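Local coordinates for protein alanine racemase (Enterococcus faecalis, PDB 3E6E) that belongs to the alanine racemase family, pairing an N-terminal TIM-barrel domain with a C-terminal domain built largely of beta strands, at residues D81-L86 against Y100-T105. The protein carries 1 engineered substitution. Sequence-based numbering, arbitrary orientation.
With DCS (D-[3-hydroxy-2-methyl-5-phosphonooxymethyl-pyridin-4-ylmethyl]-N,O-cycloserylamide), chain D.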
loop_
_atom_site.group_PDB
_atom_site.type_symbol
_atom_site.label_atom_id
_atom_site.label_comp_id
_atom_site.label_asym_id
_atom_site.label_seq_id
_atom_site.Cartn_x
_atom_site.Cartn_y
_atom_site.Cartn_z
ATOM N N ASP A 81 -2.613 14.692 25.184
ATOM C CA ASP A 81 -1.856 13.753 25.994
ATOM C C ASP A 81 -0.440 13.614 25.446
ATOM O O ASP A 81 -0.123 14.109 24.366
ATOM C CB ASP A 81 -2.529 12.374 25.994
ATOM C CG ASP A 81 -4.040 12.455 26.047
ATOM O OD1 ASP A 81 -4.651 12.682 24.975
ATOM O OD2 ASP A 81 -4.608 12.299 27.156
ATOM N N PRO A 82 0.436 12.942 26.201
ATOM C CA PRO A 82 1.820 12.736 25.777
ATOM C C PRO A 82 1.869 11.953 24.478
ATOM O O PRO A 82 1.158 10.962 24.321
ATOM C CB PRO A 82 2.416 11.936 26.928
ATOM C CG PRO A 82 1.647 12.440 28.113
ATOM C CD PRO A 82 0.239 12.475 27.587
ATOM N N ILE A 83 2.713 12.407 23.557
ATOM C CA ILE A 83 2.889 11.756 22.269
ATOM C C ILE A 83 4.356 11.393 22.099
ATOM O O ILE A 83 5.197 12.262 21.876
ATOM C CB ILE A 83 2.498 12.679 21.095
ATOM C CG1 ILE A 83 1.018 13.069 21.185
ATOM C CG2 ILE A 83 2.785 11.983 19.791
ATOM C CD1 ILE A 83 0.567 14.028 20.087
ATOM N N LEU A 84 4.671 10.110 22.204
ATOM C CA LEU A 84 6.051 9.672 22.046
ATOM C C LEU A 84 6.371 9.153 20.642
ATOM O O LEU A 84 5.648 8.325 20.089
ATOM C CB LEU A 84 6.379 8.575 23.057
ATOM C CG LEU A 84 7.597 7.725 22.702
ATOM C CD1 LEU A 84 8.833 8.582 22.613
ATOM C CD2 LEU A 84 7.756 6.633 23.727
ATOM N N ILE A 85 7.465 9.653 20.082
ATOM C CA ILE A 85 7.920 9.233 18.776
ATOM C C ILE A 85 8.901 8.118 19.084
ATOM O O ILE A 85 9.925 8.344 19.732
ATOM C CB ILE A 85 8.636 10.376 18.037
ATOM C CG1 ILE A 85 7.680 11.559 17.868
ATOM C CG2 ILE A 85 9.116 9.896 16.670
ATOM C CD1 ILE A 85 8.285 12.733 17.121
ATOM N N LEU A 86 8.564 6.915 18.622
ATOM C CA LEU A 86 9.353 5.704 18.853
ATOM C C LEU A 86 10.705 5.576 18.173
ATOM O O LEU A 86 11.517 4.759 18.601
ATOM C CB LEU A 86 8.523 4.468 18.504
ATOM C CG LEU A 86 7.304 4.210 19.377
ATOM C CD1 LEU A 86 6.502 3.045 18.809
ATOM C CD2 LEU A 86 7.758 3.931 20.802
ATOM N N TYR A 100 5.423 21.222 19.548
ATOM C CA TYR A 100 4.289 20.340 19.834
ATOM C C TYR A 100 4.453 19.516 21.108
ATOM O O TYR A 100 3.743 18.531 21.302
ATOM C CB TYR A 100 4.055 19.386 18.654
ATOM C CG TYR A 100 3.719 20.077 17.349
ATOM C CD1 TYR A 100 4.715 20.622 16.545
ATOM C CD2 TYR A 100 2.391 20.229 16.944
ATOM C CE1 TYR A 100 4.398 21.303 15.371
ATOM C CE2 TYR A 100 2.061 20.912 15.775
ATOM C CZ TYR A 100 3.067 21.451 14.994
ATOM O OH TYR A 100 2.729 22.177 13.863
ATOM N N ASP A 101 5.372 19.933 21.975
ATOM C CA ASP A 101 5.672 19.237 23.231
ATOM C C ASP A 101 5.587 17.740 23.045
ATOM O O ASP A 101 4.797 17.055 23.692
ATOM C CB ASP A 101 4.721 19.652 24.359
ATOM C CG ASP A 101 5.195 19.160 25.731
ATOM O OD1 ASP A 101 6.264 19.611 26.197
ATOM O OD2 ASP A 101 4.503 18.318 26.341
ATOM N N LEU A 102 6.416 17.228 22.153
ATOM C CA LEU A 102 6.420 15.806 21.882
ATOM C C LEU A 102 7.593 15.129 22.564
ATOM O O LEU A 102 8.645 15.731 22.775
ATOM C CB LEU A 102 6.518 15.583 20.382
ATOM C CG LEU A 102 5.496 16.390 19.594
ATOM C CD1 LEU A 102 5.935 16.484 18.156
ATOM C CD2 LEU A 102 4.133 15.745 19.724
ATOM N N SER A 103 7.402 13.872 22.921
ATOM C CA SER A 103 8.474 13.112 23.526
ATOM C C SER A 103 9.214 12.427 22.378
ATOM O O SER A 103 8.595 11.967 21.420
ATOM C CB SER A 103 7.904 12.085 24.490
ATOM O OG SER A 103 7.231 12.737 25.553
ATOM N N VAL A 104 10.536 12.377 22.471
ATOM C CA VAL A 104 11.351 11.771 21.427
ATOM C C VAL A 104 12.220 10.640 21.945
ATOM O O VAL A 104 12.593 10.602 23.120
ATOM C CB VAL A 104 12.295 12.801 20.771
ATOM C CG1 VAL A 104 11.496 13.981 20.242
ATOM C CG2 VAL A 104 13.336 13.268 21.782
ATOM N N THR A 105 12.552 9.723 21.049
ATOM C CA THR A 105 13.405 8.606 21.399
ATOM C C THR A 105 14.822 9.050 21.108
ATOM O O THR A 105 15.047 9.852 20.215
ATOM C CB THR A 105 13.058 7.366 20.550
ATOM O OG1 THR A 105 11.689 7.006 20.788
ATOM C CG2 THR A 105 13.964 6.193 20.909
HETATM N N1 DCS D . 6.869 -0.384 20.742
HETATM C C2 DCS D . 7.819 -0.181 19.688
HETATM C C2A DCS D . 9.182 0.423 19.967
HETATM C C3 DCS D . 7.443 -0.568 18.397
HETATM O O3 DCS D . 8.278 -0.409 17.346
HETATM C C4 DCS D . 6.123 -1.144 18.194
HETATM C C4A DCS D . 5.705 -1.574 16.801
HETATM C C5 DCS D . 5.230 -1.309 19.342
HETATM C C6 DCS D . 5.624 -0.924 20.575
HETATM C C5A DCS D . 3.847 -1.902 19.234
HETATM O O4P DCS D . 3.969 -3.282 18.882
HETATM P P DCS D . 2.755 -4.290 18.665
HETATM O O1P DCS D . 2.048 -4.364 19.929
HETATM O O2P DCS D . 1.910 -3.785 17.588
HETATM O O3P DCS D . 3.321 -5.590 18.320
HETATM N N DCS D . 6.679 -2.602 16.253
HETATM C CA DCS D . 6.502 -3.153 14.976
HETATM C C DCS D . 7.258 -2.812 13.815
HETATM O O DCS D . 8.247 -1.873 13.752
HETATM N ND DCS D . 6.845 -3.553 12.816
HETATM O OG DCS D . 5.835 -4.376 13.268
HETATM C CB DCS D . 5.629 -4.127 14.579
#
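The carbonyl oxygen of Ser103 is gripped by one hydrogen bond from segment 81-86, a fairly straight one from the Ile85 N-H (Ile85 N to Ser103 O 2.9 Å, 164° at the hydrogen). A CA-H...O contact from Leu84 CA to Ser103 O at 3.5 Å adds a second, weaker hold. The N-H arrives from above the carbonyl plane. One step back, Ser103 N gives its hydrogen to Ile83 O at 2.9 Å, so Ser103 uses both backbone polar atoms to bridge Ile83 and Ile85 around Leu84, its parallel partner. Further along, the Thr105 hydroxyl reaches back to the first strand: OG1, held beside its own N (chi1 -60°), donates in plane onto a lone pair of Ile85 O, very short at 2.5 Å from OG1 to O. Strands 83-85 and 103-106 are neighbours in the parallel barrel of the N-terminal TIM-barrel domain, joined in a beta-alpha-beta crossover through helix 94-99; a Schellman motif with Asp101 as C-prime residue ends that helix. Ile85 and Val104 share one face of the sheet and both rest on Leu97 of the helix. Leu102 CD2 packs against Ile83 CB at 3.7 Å, the two side chains lying alongside and pointing the same way, with helix 68-76 touching both. Leu84 and Ser103 occupy the other face near His130. There Leu84 CG lies anti to N (chi1 160°), which carries CD1 obliquely across to Thr105 OG1 at 3.7 Å, while Ser103 OG is satisfied by Glu164. Leu86 turns away from segment 100-105 and enters the ligand pocket, its CD1 standing 3.6 Å from C2 of the DCS pyridine ring and CD2 3.9 Å from the methyl carbon C2A of DCS.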